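Local coordinates for protein HTPA Reductase (Selaginella moellendorffii, PDB 5U5N) that probably catalyses the NAD(P)H-dependent reduction of 4-hydroxy-tetrahydrodipicolinate to tetrahydrodipicolinate, a step of lysine biosynthesis through the diaminopimelate pathway, at residues A21-A26 against Y243-V248; A138-M143 against S178-L183; Q157-H162 against M202-V207. One frame throughout, in Å; residues are numbered along the deposited sequence.

How the contacts relate
Contact 1 brings helix 241-259, from late in the chain, against helix 15-27 of the Rossmann-type N-terminal part, beside NAD; contacts 2 and 3 both lie in the C-terminal region, away from the NAD site. Contacts 2 and 3 interleave along the chain: strand 155-162 of contact 3 runs between the two helices of contact 2. Contact 1 is nearer the chain centre (about 11 Å, centre to centre) than contacts 2 and 3 (about 21 Å each). Most touching residues are buried in all three, but the chemistry differs. Alanine and valine methyls join the helices of contact 1, methionine and leucine fill contact 2 next to the subunit interface, and contact 3 mixes methionine packing with an exposed arginine, Arg204.

Contact 1: A21-A26 against Y243-V248; sequences AEAAVA and YAQGTV. With NAD (nicotinamide-adenine-dinucleotide), chain C.
Ala23 and Ala244 meet methyl to methyl, CB to CB at 3.8 Å, where helix 15-27 crosses helix 241-259. The axes of the two short segments pass 8.7 Å apart at -55°, a close approach made possible by small side chains. Val248 closes the tight part: its CG2, anti to the carbonyl carbon, comes over the backbone of the other helix and rests 3.9 Å from Ala24 CA. Ala24 and Val248 are buried, and this patch is wholly apolar. The looser flank belongs to Gln245. Its CB points away from helix 15-27, but the chain bends at chi2 (-56°) and brings the amide back, NE2 lying 3.5 Å from Ala23 CB as a plain contact. Gln245 is partly exposed, and its OE1 accepts a hydrogen bond from Arg279 NH2.

Helix 241-259 also reaches the cofactor, on a different side from the methyl patch. NAD C4N stands 3.6 Å above one face of the Tyr243 ring, offset toward the rim, and the carboxamide oxygen O7N is 3.5 Å from Tyr243 CD1. An alanine in place of Tyr243 would probably leave that side of the nicotinamide without its aromatic neighbour, the nicotinamide ring freer to shift. Tyr243 O is gripped twice within the helix, by Thr247 N and by Thr247 OG1 at 2.7 Å, the two donors coming from opposite faces of the carbonyl plane. Thr247 OG1 is further hydrogen-bonded to Tyr80 OH. Helix 15-27 follows strand 7-10 of the Rossmann-type parallel sheet, and Val16 and Lys15 near its start bind NAD through their backbone N atoms. The chemistry thus divides by side: methyl packing joins the helices without directional bonds, whereas an aromatic face and backbone amides attend to the dinucleotide.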
loop_
_atom_site.group_PDB
_atom_site.type_symbol
_atom_site.label_atom_id
_atom_site.label_comp_id
_atom_site.label_asym_id
_atom_site.label_seq_id
_atom_site.Cartn_x
_atom_site.Cartn_y
_atom_site.Cartn_z
ATOM N N ALA A 21 -11.791 -25.959 -8.912
ATOM C CA ALA A 21 -11.714 -27.378 -8.569
ATOM C C ALA A 21 -10.299 -27.914 -8.786
ATOM O O ALA A 21 -9.783 -28.664 -7.986
ATOM C CB ALA A 21 -12.729 -28.190 -9.380
ATOM N N GLU A 22 -9.696 -27.525 -9.893
ATOM C CA GLU A 22 -8.330 -27.933 -10.217
ATOM C C GLU A 22 -7.310 -27.409 -9.236
ATOM O O GLU A 22 -6.376 -28.129 -8.879
ATOM C CB GLU A 22 -7.961 -27.501 -11.625
ATOM C CG GLU A 22 -8.750 -28.328 -12.608
ATOM C CD GLU A 22 -8.101 -28.431 -13.948
ATOM O OE1 GLU A 22 -8.469 -27.581 -14.794
ATOM O OE2 GLU A 22 -7.224 -29.332 -14.122
ATOM N N ALA A 23 -7.516 -26.173 -8.802
ATOM C CA ALA A 23 -6.671 -25.552 -7.796
ATOM C C ALA A 23 -6.905 -26.169 -6.433
ATOM O O ALA A 23 -5.935 -26.324 -5.667
ATOM C CB ALA A 23 -6.920 -24.065 -7.746
ATOM N N ALA A 24 -8.154 -26.535 -6.120
ATOM C CA ALA A 24 -8.453 -27.204 -4.850
ATOM C C ALA A 24 -7.726 -28.546 -4.774
ATOM O O ALA A 24 -7.127 -28.870 -3.759
ATOM C CB ALA A 24 -9.978 -27.367 -4.643
ATOM N N VAL A 25 -7.791 -29.304 -5.866
ATOM C CA VAL A 25 -7.190 -30.654 -5.980
ATOM C C VAL A 25 -5.656 -30.569 -5.842
ATOM O O VAL A 25 -5.082 -31.263 -5.039
ATOM C CB VAL A 25 -7.615 -31.339 -7.309
ATOM C CG1 VAL A 25 -6.711 -32.470 -7.704
ATOM C CG2 VAL A 25 -9.035 -31.852 -7.183
ATOM N N ALA A 26 -5.028 -29.703 -6.625
ATOM C CA ALA A 26 -3.587 -29.469 -6.591
ATOM C C ALA A 26 -3.062 -28.994 -5.226
ATOM O O ALA A 26 -1.998 -29.390 -4.822
ATOM C CB ALA A 26 -3.197 -28.476 -7.672
ATOM N N TYR A 243 -8.369 -15.896 -8.653
ATOM C CA TYR A 243 -9.718 -16.152 -8.113
ATOM C C TYR A 243 -9.767 -17.582 -7.559
ATOM O O TYR A 243 -10.266 -17.791 -6.455
ATOM C CB TYR A 243 -10.839 -15.865 -9.155
ATOM C CG TYR A 243 -10.598 -14.546 -9.893
ATOM C CD1 TYR A 243 -10.654 -13.339 -9.220
ATOM C CD2 TYR A 243 -10.263 -14.515 -11.250
ATOM C CE1 TYR A 243 -10.405 -12.126 -9.869
ATOM C CE2 TYR A 243 -9.994 -13.320 -11.903
ATOM C CZ TYR A 243 -10.062 -12.130 -11.209
ATOM O OH TYR A 243 -9.745 -10.932 -11.829
ATOM N N ALA A 244 -9.225 -18.542 -8.310
ATOM C CA ALA A 244 -9.065 -19.925 -7.856
ATOM C C ALA A 244 -8.281 -20.048 -6.542
ATOM O O ALA A 244 -8.704 -20.709 -5.583
ATOM C CB ALA A 244 -8.393 -20.758 -8.933
ATOM N N GLN A 245 -7.123 -19.410 -6.495
ATOM C CA GLN A 245 -6.287 -19.469 -5.277
ATOM C C GLN A 245 -6.961 -18.764 -4.085
ATOM O O GLN A 245 -6.886 -19.254 -2.978
ATOM C CB GLN A 245 -4.871 -18.900 -5.533
ATOM C CG GLN A 245 -4.047 -19.719 -6.515
ATOM C CD GLN A 245 -3.916 -21.155 -6.092
ATOM O OE1 GLN A 245 -3.643 -21.420 -4.946
ATOM N NE2 GLN A 245 -4.151 -22.100 -7.015
ATOM N N GLY A 246 -7.659 -17.660 -4.305
ATOM C CA GLY A 246 -8.390 -17.017 -3.223
ATOM C C GLY A 246 -9.563 -17.839 -2.725
ATOM O O GLY A 246 -9.820 -17.892 -1.527
ATOM N N THR A 247 -10.275 -18.497 -3.628
ATOM C CA THR A 247 -11.337 -19.432 -3.229
ATOM C C THR A 247 -10.812 -20.573 -2.302
ATOM O O THR A 247 -11.439 -20.905 -1.293
ATOM C CB THR A 247 -12.091 -20.023 -4.449
ATOM O OG1 THR A 247 -12.462 -18.985 -5.363
ATOM C CG2 THR A 247 -13.316 -20.712 -3.956
ATOM N N VAL A 248 -9.662 -21.150 -2.621
ATOM C CA VAL A 248 -9.071 -22.159 -1.736
ATOM C C VAL A 248 -8.842 -21.602 -0.312
ATOM O O VAL A 248 -9.194 -22.198 0.690
ATOM C CB VAL A 248 -7.746 -22.708 -2.307
ATOM C CG1 VAL A 248 -7.010 -23.576 -1.285
ATOM C CG2 VAL A 248 -8.000 -23.522 -3.567
HETATM P PA NAD C . -19.486 -20.027 -17.058
HETATM O O1A NAD C . -20.601 -19.518 -17.955
HETATM O O2A NAD C . -18.177 -20.531 -17.631
HETATM O O5B NAD C . -20.031 -21.184 -16.109
HETATM C C5B NAD C . -21.112 -21.001 -15.215
HETATM C C4B NAD C . -21.758 -22.372 -15.060
HETATM O O4B NAD C . -22.808 -22.350 -14.093
HETATM C C3B NAD C . -22.355 -22.905 -16.362
HETATM O O3B NAD C . -21.544 -23.992 -16.844
HETATM C C2B NAD C . -23.802 -23.282 -16.009
HETATM O O2B NAD C . -24.236 -24.489 -16.676
HETATM C C1B NAD C . -23.768 -23.343 -14.469
HETATM N N9A NAD C . -25.036 -23.123 -13.722
HETATM C C8A NAD C . -26.027 -22.258 -14.023
HETATM N N7A NAD C . -27.021 -22.333 -13.108
HETATM C C5A NAD C . -26.669 -23.251 -12.190
HETATM C C6A NAD C . -27.274 -23.826 -10.968
HETATM N N6A NAD C . -28.480 -23.407 -10.528
HETATM N N1A NAD C . -26.588 -24.771 -10.289
HETATM C C2A NAD C . -25.383 -25.215 -10.709
HETATM N N3A NAD C . -24.779 -24.740 -11.825
HETATM C C4A NAD C . -25.359 -23.771 -12.592
HETATM O O3 NAD C . -19.226 -18.867 -15.962
HETATM P PN NAD C . -17.774 -18.542 -15.315
HETATM O O1N NAD C . -16.943 -17.975 -16.443
HETATM O O2N NAD C . -17.281 -19.755 -14.548
HETATM O O5D NAD C . -18.220 -17.438 -14.226
HETATM C C5D NAD C . -19.155 -17.798 -13.214
HETATM C C4D NAD C . -19.544 -16.628 -12.320
HETATM O O4D NAD C . -18.438 -16.297 -11.473
HETATM C C3D NAD C . -19.922 -15.350 -13.084
HETATM O O3D NAD C . -21.061 -14.702 -12.491
HETATM C C2D NAD C . -18.689 -14.476 -12.957
HETATM O O2D NAD C . -18.977 -13.077 -12.946
HETATM C C1D NAD C . -18.150 -14.896 -11.597
HETATM N N1N NAD C . -16.726 -14.590 -11.347
HETATM C C2N NAD C . -16.436 -14.083 -10.134
HETATM C C3N NAD C . -15.135 -13.760 -9.757
HETATM C C7N NAD C . -14.852 -13.176 -8.385
HETATM O O7N NAD C . -13.866 -12.471 -8.247
HETATM N N7N NAD C . -15.656 -13.400 -7.333
HETATM C C4N NAD C . -14.118 -13.975 -10.688
HETATM C C5N NAD C . -14.421 -14.498 -11.943
HETATM C C6N NAD C . -15.746 -14.802 -12.255
#

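Contact 2: A138-M143 against S178-L183; sequences AAMEIM and SSLRKL
Two neighbouring helices of the C-terminal region, 131-146 and 171-182, pack nearly parallel here, their short segments 21° apart in direction with axes 8.6 Å from each other. Ser179 is the small residue at the closest point, its CA 5.0 Å from that of Glu141. Its OG, anti to the carbonyl carbon, lies against the other helix, 3.1 Å from Glu141 CA and also near Glu141 CB. Glu141 N is close as well, but the angle is poor and no bond forms. Ser179 CB meanwhile rests against Met140 O.

On one flank of the serine, Met140 and Leu180 cross obliquely. The methionine bends at chi2 and chi3, which carries its CE to 4.0 Å from Leu180 CD2; the same methyl also meets Leu183 CD1.

Helix 171-182 lies on the mixed sheet of the C-terminal region, where Leu180 touches Tyr220 and Ile222 of strand 215-223. Helix 131-146 runs alongside it and turns another side to the second subunit: Ile142 packs on Ile142 of that subunit, and Ala139 on its Met143. The interface between 138-143 and 178-183 therefore sits just behind the dimer contact.

Met143 faces both ways, packing on Ala139 of the second subunit and on Leu183. Its CG is anti to the backbone N (chi1 -166°), and its chain then crosses Leu183 at about a right angle, with SD 3.5 Å from Leu183 CD2 and CE 3.7 Å from Leu183 CD1. Leu183, at the C-terminal end of its segment, also packs on Ala144, Ala150 and Phe151. Toward the more exposed flank, Glu141 OE2 and Lys182 NZ remain 6.5 Å apart, too far for contact, and the carboxylate forms a long, weak ion pair with Lys145 of its own helix.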
loop_
_atom_site.group_PDB
_atom_site.type_symbol
_atom_site.label_atom_id
_atom_site.label_comp_id
_atom_site.label_asym_id
_atom_site.label_seq_id
_atom_site.Cartn_x
_atom_site.Cartn_y
_atom_site.Cartn_z
ATOM N N ALA A 138 -7.881 -2.414 0.162
ATOM C CA ALA A 138 -8.346 -2.090 1.494
ATOM C C ALA A 138 -7.283 -1.348 2.297
ATOM O O ALA A 138 -7.622 -0.575 3.236
ATOM C CB ALA A 138 -8.785 -3.330 2.225
ATOM N N ALA A 139 -6.021 -1.583 1.915
ATOM C CA ALA A 139 -4.888 -0.863 2.487
ATOM C C ALA A 139 -4.977 0.578 2.074
ATOM O O ALA A 139 -4.959 1.462 2.946
ATOM C CB ALA A 139 -3.573 -1.446 1.995
ATOM N N MET A 140 -5.062 0.804 0.752
ATOM C CA MET A 140 -5.154 2.146 0.211
ATOM C C MET A 140 -6.250 2.929 0.893
ATOM O O MET A 140 -6.040 4.087 1.169
ATOM C CB MET A 140 -5.412 2.157 -1.290
ATOM C CG MET A 140 -4.287 1.735 -2.168
ATOM S SD MET A 140 -2.777 2.667 -1.983
ATOM C CE MET A 140 -3.340 4.322 -2.371
ATOM N N GLU A 141 -7.389 2.307 1.188
ATOM C CA GLU A 141 -8.475 3.018 1.843
ATOM C C GLU A 141 -8.220 3.372 3.309
ATOM O O GLU A 141 -8.658 4.450 3.820
ATOM C CB GLU A 141 -9.775 2.203 1.732
ATOM C CG GLU A 141 -11.037 2.969 2.169
ATOM C CD GLU A 141 -11.875 2.162 3.154
ATOM O OE1 GLU A 141 -11.247 1.721 4.176
ATOM O OE2 GLU A 141 -13.121 1.964 2.930
ATOM N N ILE A 142 -7.564 2.451 4.002
ATOM C CA ILE A 142 -7.186 2.718 5.382
ATOM C C ILE A 142 -6.191 3.888 5.389
ATOM O O ILE A 142 -6.392 4.888 6.111
ATOM C CB ILE A 142 -6.585 1.492 6.064
ATOM C CG1 ILE A 142 -7.691 0.473 6.342
ATOM C CG2 ILE A 142 -5.934 1.885 7.379
ATOM C CD1 ILE A 142 -7.150 -0.923 6.549
ATOM N N MET A 143 -5.157 3.752 4.567
ATOM C CA MET A 143 -4.144 4.805 4.391
ATOM C C MET A 143 -4.805 6.164 4.097
ATOM O O MET A 143 -4.486 7.163 4.714
ATOM C CB MET A 143 -3.186 4.414 3.254
ATOM C CG MET A 143 -1.934 5.251 3.208
ATOM S SD MET A 143 -2.090 6.702 2.154
ATOM C CE MET A 143 -1.657 5.879 0.600
ATOM N N SER A 178 -11.605 6.299 -5.361
ATOM C CA SER A 178 -12.270 6.867 -4.200
ATOM C C SER A 178 -11.332 7.135 -2.987
ATOM O O SER A 178 -11.514 8.089 -2.227
ATOM C CB SER A 178 -13.412 5.969 -3.776
ATOM O OG SER A 178 -13.703 6.223 -2.423
ATOM N N SER A 179 -10.395 6.236 -2.756
ATOM C CA SER A 179 -9.393 6.423 -1.705
ATOM C C SER A 179 -8.456 7.551 -2.104
ATOM O O SER A 179 -8.165 8.404 -1.290
ATOM C CB SER A 179 -8.616 5.125 -1.422
ATOM O OG SER A 179 -9.508 4.231 -0.794
ATOM N N LEU A 180 -8.033 7.566 -3.354
ATOM C CA LEU A 180 -7.131 8.580 -3.875
ATOM C C LEU A 180 -7.698 10.003 -3.768
ATOM O O LEU A 180 -6.929 10.952 -3.546
ATOM C CB LEU A 180 -6.706 8.253 -5.299
ATOM C CG LEU A 180 -5.768 7.032 -5.403
ATOM C CD1 LEU A 180 -5.625 6.540 -6.849
ATOM C CD2 LEU A 180 -4.383 7.353 -4.790
ATOM N N ARG A 181 -9.037 10.136 -3.849
ATOM C CA ARG A 181 -9.718 11.393 -3.583
ATOM C C ARG A 181 -9.606 11.832 -2.136
ATOM O O ARG A 181 -9.485 13.030 -1.875
ATOM C CB ARG A 181 -11.214 11.335 -3.946
ATOM C CG ARG A 181 -11.449 11.319 -5.430
ATOM C CD ARG A 181 -12.888 11.663 -5.817
ATOM N NE ARG A 181 -13.057 11.249 -7.210
ATOM C CZ ARG A 181 -13.672 10.150 -7.626
ATOM N NH1 ARG A 181 -14.271 9.316 -6.756
ATOM N NH2 ARG A 181 -13.700 9.901 -8.939
ATOM N N LYS A 182 -9.673 10.901 -1.198
ATOM C CA LYS A 182 -9.490 11.250 0.196
ATOM C C LYS A 182 -8.052 11.699 0.492
ATOM O O LYS A 182 -7.833 12.412 1.447
ATOM C CB LYS A 182 -9.879 10.098 1.100
ATOM C CG LYS A 182 -11.342 9.782 1.005
ATOM C CD LYS A 182 -11.817 8.980 2.197
ATOM C CE LYS A 182 -13.273 8.550 1.976
ATOM N NZ LYS A 182 -14.052 8.393 3.241
ATOM N N LEU A 183 -7.107 11.259 -0.337
ATOM C CA LEU A 183 -5.717 11.687 -0.269
ATOM C C LEU A 183 -5.469 13.035 -0.976
ATOM O O LEU A 183 -4.309 13.544 -1.015
ATOM C CB LEU A 183 -4.821 10.576 -0.824
ATOM C CG LEU A 183 -4.729 9.322 0.055
ATOM C CD1 LEU A 183 -4.219 8.127 -0.755
ATOM C CD2 LEU A 183 -3.854 9.570 1.273
#

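Contact 3: Q157-H162 against M202-V207; sequences QVTESH and MTRMGV
Met205 lies against the strand between Thr159 and Ser161, two residues whose side chains point to the same side of strand 155-162. Its SD is 3.7 Å from Thr159 CG2, the two side chains crossing at a slant, while its CG meets Ser161 CB at 4.0 Å. Bends at chi2 (-65°) and chi3 (-76°) fold the methionine so that CE lies over the strand backbone, 4.0 Å from Ser161 N. Thr159 also meets Arg204 tip to tip: CG2 stands 3.8 Å above one face of the guanidinium, offset toward its rim. Thr159 OG1 and Arg204 NH2 are merely neighbours at 3.8 Å. At the far end, Val207 CG2 touches Ser161 OG.

The strand belongs to the mixed sheet of the C-terminal region, between strands 193-195 and 215-223, and the turn after helix 198-203 packs on one face of it. The positive phi of Gly206, which by itself favours glycine, turns the chain after the helix, and Val207 beyond it also packs on His215 and Phe217.

Farther out, polar partners position these groups. Arg204 has an extended chain from CG to NE, and its NH1 forms salt bridges with Glu200 and Glu193, while Ser161 OG is hydrogen-bonded to His215 NE2. On the other face of the strand, His162 ND1 donates to Glu160 OE1 at 2.9 Å, approaching from above the carboxylate plane; OE1 also forms a salt bridge with Arg196, and OE2 accepts from Ser170 N.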
loop_
_atom_site.group_PDB
_atom_site.type_symbol
_atom_site.label_atom_id
_atom_site.label_comp_id
_atom_site.label_asym_id
_atom_site.label_seq_id
_atom_site.Cartn_x
_atom_site.Cartn_y
_atom_site.Cartn_z
ATOM N N GLN A 157 -3.210 10.063 -12.821
ATOM C CA GLN A 157 -3.663 9.379 -14.027
ATOM C C GLN A 157 -3.921 7.938 -13.651
ATOM O O GLN A 157 -3.167 7.335 -12.865
ATOM C CB GLN A 157 -2.618 9.377 -15.114
ATOM C CG GLN A 157 -2.171 10.739 -15.599
ATOM C CD GLN A 157 -0.744 10.691 -16.105
ATOM O OE1 GLN A 157 -0.511 10.783 -17.300
ATOM N NE2 GLN A 157 0.210 10.468 -15.201
ATOM N N VAL A 158 -4.970 7.369 -14.222
ATOM C CA VAL A 158 -5.333 5.990 -13.995
ATOM C C VAL A 158 -5.573 5.361 -15.352
ATOM O O VAL A 158 -6.288 5.897 -16.176
ATOM C CB VAL A 158 -6.583 5.855 -13.125
ATOM C CG1 VAL A 158 -6.885 4.394 -12.888
ATOM C CG2 VAL A 158 -6.405 6.582 -11.802
ATOM N N THR A 159 -4.881 4.253 -15.580
ATOM C CA THR A 159 -4.998 3.481 -16.790
ATOM C C THR A 159 -5.363 2.048 -16.388
ATOM O O THR A 159 -4.921 1.539 -15.333
ATOM C CB THR A 159 -3.681 3.510 -17.591
ATOM O OG1 THR A 159 -3.283 4.854 -17.840
ATOM C CG2 THR A 159 -3.859 2.876 -18.953
ATOM N N GLU A 160 -6.210 1.427 -17.201
ATOM C CA GLU A 160 -6.551 0.035 -16.986
ATOM C C GLU A 160 -6.977 -0.680 -18.253
ATOM O O GLU A 160 -7.545 -0.084 -19.159
ATOM C CB GLU A 160 -7.650 -0.124 -15.904
ATOM C CG GLU A 160 -9.035 0.499 -16.225
ATOM C CD GLU A 160 -10.120 -0.546 -16.543
ATOM O OE1 GLU A 160 -10.088 -1.151 -17.651
ATOM O OE2 GLU A 160 -11.009 -0.794 -15.686
ATOM N N SER A 161 -6.672 -1.966 -18.277
ATOM C CA SER A 161 -6.916 -2.817 -19.397
ATOM C C SER A 161 -7.706 -4.063 -18.963
ATOM O O SER A 161 -7.444 -4.668 -17.937
ATOM C CB SER A 161 -5.600 -3.211 -20.042
ATOM O OG SER A 161 -5.840 -4.069 -21.129
ATOM N N HIS A 162 -8.680 -4.402 -19.788
ATOM C CA HIS A 162 -9.602 -5.545 -19.606
ATOM C C HIS A 162 -9.964 -5.967 -21.022
ATOM O O HIS A 162 -9.742 -5.191 -21.968
ATOM C CB HIS A 162 -10.882 -5.129 -18.890
ATOM C CG HIS A 162 -10.755 -5.049 -17.401
ATOM N ND1 HIS A 162 -10.300 -3.923 -16.747
ATOM C CD2 HIS A 162 -11.033 -5.953 -16.433
ATOM C CE1 HIS A 162 -10.301 -4.141 -15.441
ATOM N NE2 HIS A 162 -10.738 -5.366 -15.225
ATOM N N MET A 202 -0.853 -5.094 -25.331
ATOM C CA MET A 202 0.414 -5.820 -25.306
ATOM C C MET A 202 1.612 -4.884 -25.160
ATOM O O MET A 202 2.357 -5.013 -24.211
ATOM C CB MET A 202 0.584 -6.651 -26.563
ATOM C CG MET A 202 -0.396 -7.803 -26.669
ATOM S SD MET A 202 -0.142 -8.868 -28.092
ATOM C CE MET A 202 1.639 -9.119 -28.041
ATOM N N THR A 203 1.782 -3.964 -26.103
ATOM C CA THR A 203 2.988 -3.145 -26.217
ATOM C C THR A 203 3.146 -2.134 -25.068
ATOM O O THR A 203 4.269 -1.743 -24.741
ATOM C CB THR A 203 3.032 -2.302 -27.540
ATOM O OG1 THR A 203 2.529 -3.030 -28.674
ATOM C CG2 THR A 203 4.463 -1.805 -27.845
ATOM N N ARG A 204 2.037 -1.695 -24.482
ATOM C CA ARG A 204 2.054 -0.631 -23.490
ATOM C C ARG A 204 1.656 -1.104 -22.103
ATOM O O ARG A 204 2.242 -0.648 -21.131
ATOM C CB ARG A 204 1.174 0.539 -23.924
ATOM C CG ARG A 204 0.839 1.512 -22.788
ATOM C CD ARG A 204 -0.384 2.374 -23.028
ATOM N NE ARG A 204 -0.365 3.527 -22.127
ATOM C CZ ARG A 204 -1.379 4.362 -21.880
ATOM N NH1 ARG A 204 -2.581 4.214 -22.447
ATOM N NH2 ARG A 204 -1.183 5.368 -21.025
ATOM N N MET A 205 0.662 -1.971 -21.986
ATOM C CA MET A 205 0.294 -2.500 -20.671
ATOM C C MET A 205 1.050 -3.779 -20.307
ATOM O O MET A 205 1.060 -4.158 -19.156
ATOM C CB MET A 205 -1.220 -2.732 -20.582
ATOM C CG MET A 205 -2.053 -1.485 -20.834
ATOM S SD MET A 205 -1.833 -0.211 -19.582
ATOM C CE MET A 205 -2.802 -0.892 -18.245
ATOM N N GLY A 206 1.687 -4.429 -21.267
ATOM C CA GLY A 206 2.408 -5.678 -21.023
ATOM C C GLY A 206 1.545 -6.937 -20.957
ATOM O O GLY A 206 2.009 -7.964 -20.465
ATOM N N VAL A 207 0.311 -6.878 -21.461
ATOM C CA VAL A 207 -0.591 -8.015 -21.370
ATOM C C VAL A 207 -0.077 -9.089 -22.319
ATOM O O VAL A 207 0.182 -8.768 -23.479
ATOM C CB VAL A 207 -2.045 -7.647 -21.728
ATOM C CG1 VAL A 207 -2.954 -8.904 -21.732
ATOM C CG2 VAL A 207 -2.599 -6.610 -20.759
#